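Local structure of enone reductase CLA-ER (Lactobacillus plantarum, 4QLY) at the interface of chains A and B. The protein reduces the carbon-carbon double bond of enone fatty acids, a key step in the saturation of polyunsaturated fatty acids by gut bacteria. Residues are numbered along the deposited sequence; one frame, centred on the assembly and turned at random. Chains: chain A/B, Enone reductase CLA-ER.

The interface of chains A and B. Residues chain A 218-219; chain B 61, 63, 68, 71-72, 180-181.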
ATOM      1  N   LEU A 218     -14.323  14.343  11.496  1.00 23.09           N
ATOM      2  CA  LEU A 218     -13.724  15.613  11.911  1.00 26.33           C
ATOM      3  C   LEU A 218     -14.791  16.611  12.346  1.00 30.74           C
ATOM      4  O   LEU A 218     -14.674  17.257  13.390  1.00 29.45           O
ATOM      5  CB  LEU A 218     -12.889  16.214  10.779  1.00 24.83           C
ATOM      6  CG  LEU A 218     -12.064  17.447  11.145  1.00 28.08           C
ATOM      7  CD1 LEU A 218     -11.263  17.177  12.414  1.00 25.41           C
ATOM      8  CD2 LEU A 218     -11.130  17.844   9.976  1.00 23.10           C
ATOM      9  N   ALA A 219     -15.818  16.748  11.519  1.00 28.49           N
ATOM     10  CA  ALA A 219     -17.023  17.440  11.932  1.00 33.94           C
ATOM     11  C   ALA A 219     -18.230  16.623  11.470  1.00 32.54           C
ATOM     12  O   ALA A 219     -19.187  17.169  10.925  1.00 41.06           O
ATOM     13  CB  ALA A 219     -17.062  18.874  11.370  1.00 34.27           C
TER
ATOM     14  N   VAL B  61      -9.670   9.569   9.523  1.00 20.87           N
ATOM     15  CA  VAL B  61     -10.426  10.771   9.884  1.00 19.89           C
ATOM     16  C   VAL B  61     -11.225  11.213   8.665  1.00 21.68           C
ATOM     17  O   VAL B  61     -10.651  11.511   7.612  1.00 22.32           O
ATOM     18  CB  VAL B  61      -9.512  11.903  10.370  1.00 23.18           C
ATOM     19  CG1 VAL B  61     -10.334  13.110  10.783  1.00 22.71           C
ATOM     20  CG2 VAL B  61      -8.644  11.421  11.538  1.00 20.15           C
ATOM     21  N   VAL B  63     -13.596  13.602   6.484  1.00 20.47           N
ATOM     22  CA  VAL B  63     -13.829  15.022   6.286  1.00 20.27           C
ATOM     23  C   VAL B  63     -14.919  15.155   5.238  1.00 23.21           C
ATOM     24  O   VAL B  63     -14.657  14.982   4.037  1.00 22.70           O
ATOM     25  CB  VAL B  63     -12.550  15.737   5.811  1.00 23.91           C
ATOM     26  CG1 VAL B  63     -12.821  17.224   5.572  1.00 25.00           C
ATOM     27  CG2 VAL B  63     -11.428  15.533   6.831  1.00 22.54           C
ATOM     28  N   ALA B  68     -15.549  20.999   8.217  1.00 23.47           N
ATOM     29  CA  ALA B  68     -14.427  20.089   8.367  1.00 25.53           C
ATOM     30  C   ALA B  68     -13.407  20.323   7.245  1.00 23.17           C
ATOM     31  O   ALA B  68     -12.207  20.266   7.477  1.00 24.17           O
ATOM     32  CB  ALA B  68     -14.896  18.636   8.377  1.00 22.85           C
ATOM     33  N   LYS B  71     -11.189  23.429   7.975  1.00 25.49           N
ATOM     34  CA  LYS B  71     -10.145  23.160   8.959  1.00 28.09           C
ATOM     35  C   LYS B  71      -9.036  22.256   8.378  1.00 29.90           C
ATOM     36  O   LYS B  71      -7.842  22.532   8.528  1.00 31.60           O
ATOM     37  CB  LYS B  71     -10.752  22.534  10.213  1.00 32.21           C
ATOM     38  CG  LYS B  71      -9.737  21.846  11.106  1.00 35.88           C
ATOM     39  CD  LYS B  71     -10.248  21.706  12.536  1.00 48.47           C
ATOM     40  CE  LYS B  71     -11.290  22.772  12.876  1.00 45.79           C
ATOM     41  NZ  LYS B  71     -11.564  22.815  14.339  1.00 57.80           N
ATOM     42  N   PHE B  72      -9.451  21.190   7.708  1.00 26.56           N
ATOM     43  CA  PHE B  72      -8.545  20.209   7.103  1.00 25.21           C
ATOM     44  C   PHE B  72      -7.575  20.875   6.111  1.00 27.26           C
ATOM     45  O   PHE B  72      -6.370  20.599   6.129  1.00 27.41           O
ATOM     46  CB  PHE B  72      -9.392  19.112   6.430  1.00 25.92           C
ATOM     47  CG  PHE B  72      -8.601  18.059   5.693  1.00 22.42           C
ATOM     48  CD1 PHE B  72      -7.749  17.207   6.369  1.00 21.19           C
ATOM     49  CD2 PHE B  72      -8.771  17.888   4.326  1.00 23.71           C
ATOM     50  CE1 PHE B  72      -7.045  16.224   5.688  1.00 21.10           C
ATOM     51  CE2 PHE B  72      -8.065  16.912   3.631  1.00 23.88           C
ATOM     52  CZ  PHE B  72      -7.204  16.076   4.319  1.00 24.42           C
ATOM     53  N   THR B 180      -4.032  19.110  13.364  1.00 29.58           N
ATOM     54  CA  THR B 180      -5.210  19.675  12.723  1.00 27.16           C
ATOM     55  C   THR B 180      -6.374  18.694  12.807  1.00 30.73           C
ATOM     56  O   THR B 180      -7.532  19.089  12.937  1.00 30.89           O
ATOM     57  CB  THR B 180      -4.927  20.030  11.253  1.00 34.33           C
ATOM     58  OG1 THR B 180      -3.884  21.010  11.199  1.00 31.91           O
ATOM     59  CG2 THR B 180      -6.172  20.580  10.573  1.00 31.50           C
ATOM     60  N   LEU B 181      -6.051  17.404  12.753  1.00 27.98           N
ATOM     61  CA  LEU B 181      -7.056  16.354  12.829  1.00 28.84           C
ATOM     62  C   LEU B 181      -7.476  16.099  14.267  1.00 29.21           C
ATOM     63  O   LEU B 181      -8.388  15.329  14.513  1.00 26.70           O
ATOM     64  CB  LEU B 181      -6.525  15.064  12.202  1.00 24.51           C
ATOM     65  CG  LEU B 181      -6.228  15.180  10.694  1.00 26.58           C
ATOM     66  CD1 LEU B 181      -5.567  13.918  10.179  1.00 24.96           C
ATOM     67  CD2 LEU B 181      -7.505  15.464   9.923  1.00 26.15           C
TER
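The C-terminal arm of chain A ends with A:Leu218 and A:Ala219 pressed into a largely apolar groove of chain B, an example of the tail exchange by which nitroreductase-family dimers embrace each other. The short strand A:215-217 leads into this end, and the groove is framed by strand B:58-63, helix B:66-72 and the turn that follows helix B:177-180. A:Leu218 is the plug, with 105 Å² of its surface hidden by the partner. Its CG stands anti to the backbone N (chi1 -172°), which turns the branched end beside the carbonyl carbon and in between helix and strand. At the mouth of the groove CB is flanked by B:Val61 CG1 at 4.0 Å, while B:Ala68 CB approaches the same carbon from the helix side. Deeper in, the two methyls part. CD2 meets the backbone carbonyl oxygen B:Ala68 O at 3.6 Å and runs alongside B:Val63, whose CG2 lies 3.9 Å away; B:Phe72 CB closes in on this methyl at 4.1 Å. The same B:Val63 CG2 also covers the rim of one face of the B:Phe72 ring, so the valine links the plug to the aromatic behind it. CD1 goes the other way, to B:Leu181 O at 4.0 Å; both carbonyl oxygens touch the methyls by van der Waals contact. A:Ala219 CB rests against B:Ala68 CB at 3.7 Å, while the aliphatic stem of B:Lys71 borders the groove more loosely. An alanine in place of A:Leu218 would lack the whole branched end and would probably leave a gap between B:Val63, B:Phe72 and B:Leu181, with the chain end less firmly anchored. Repeated by the two-fold symmetry at the tail of chain B, this mainly apolar anchorage fastens each C-terminal arm to the opposite subunit and so probably helps to hold the dimer together.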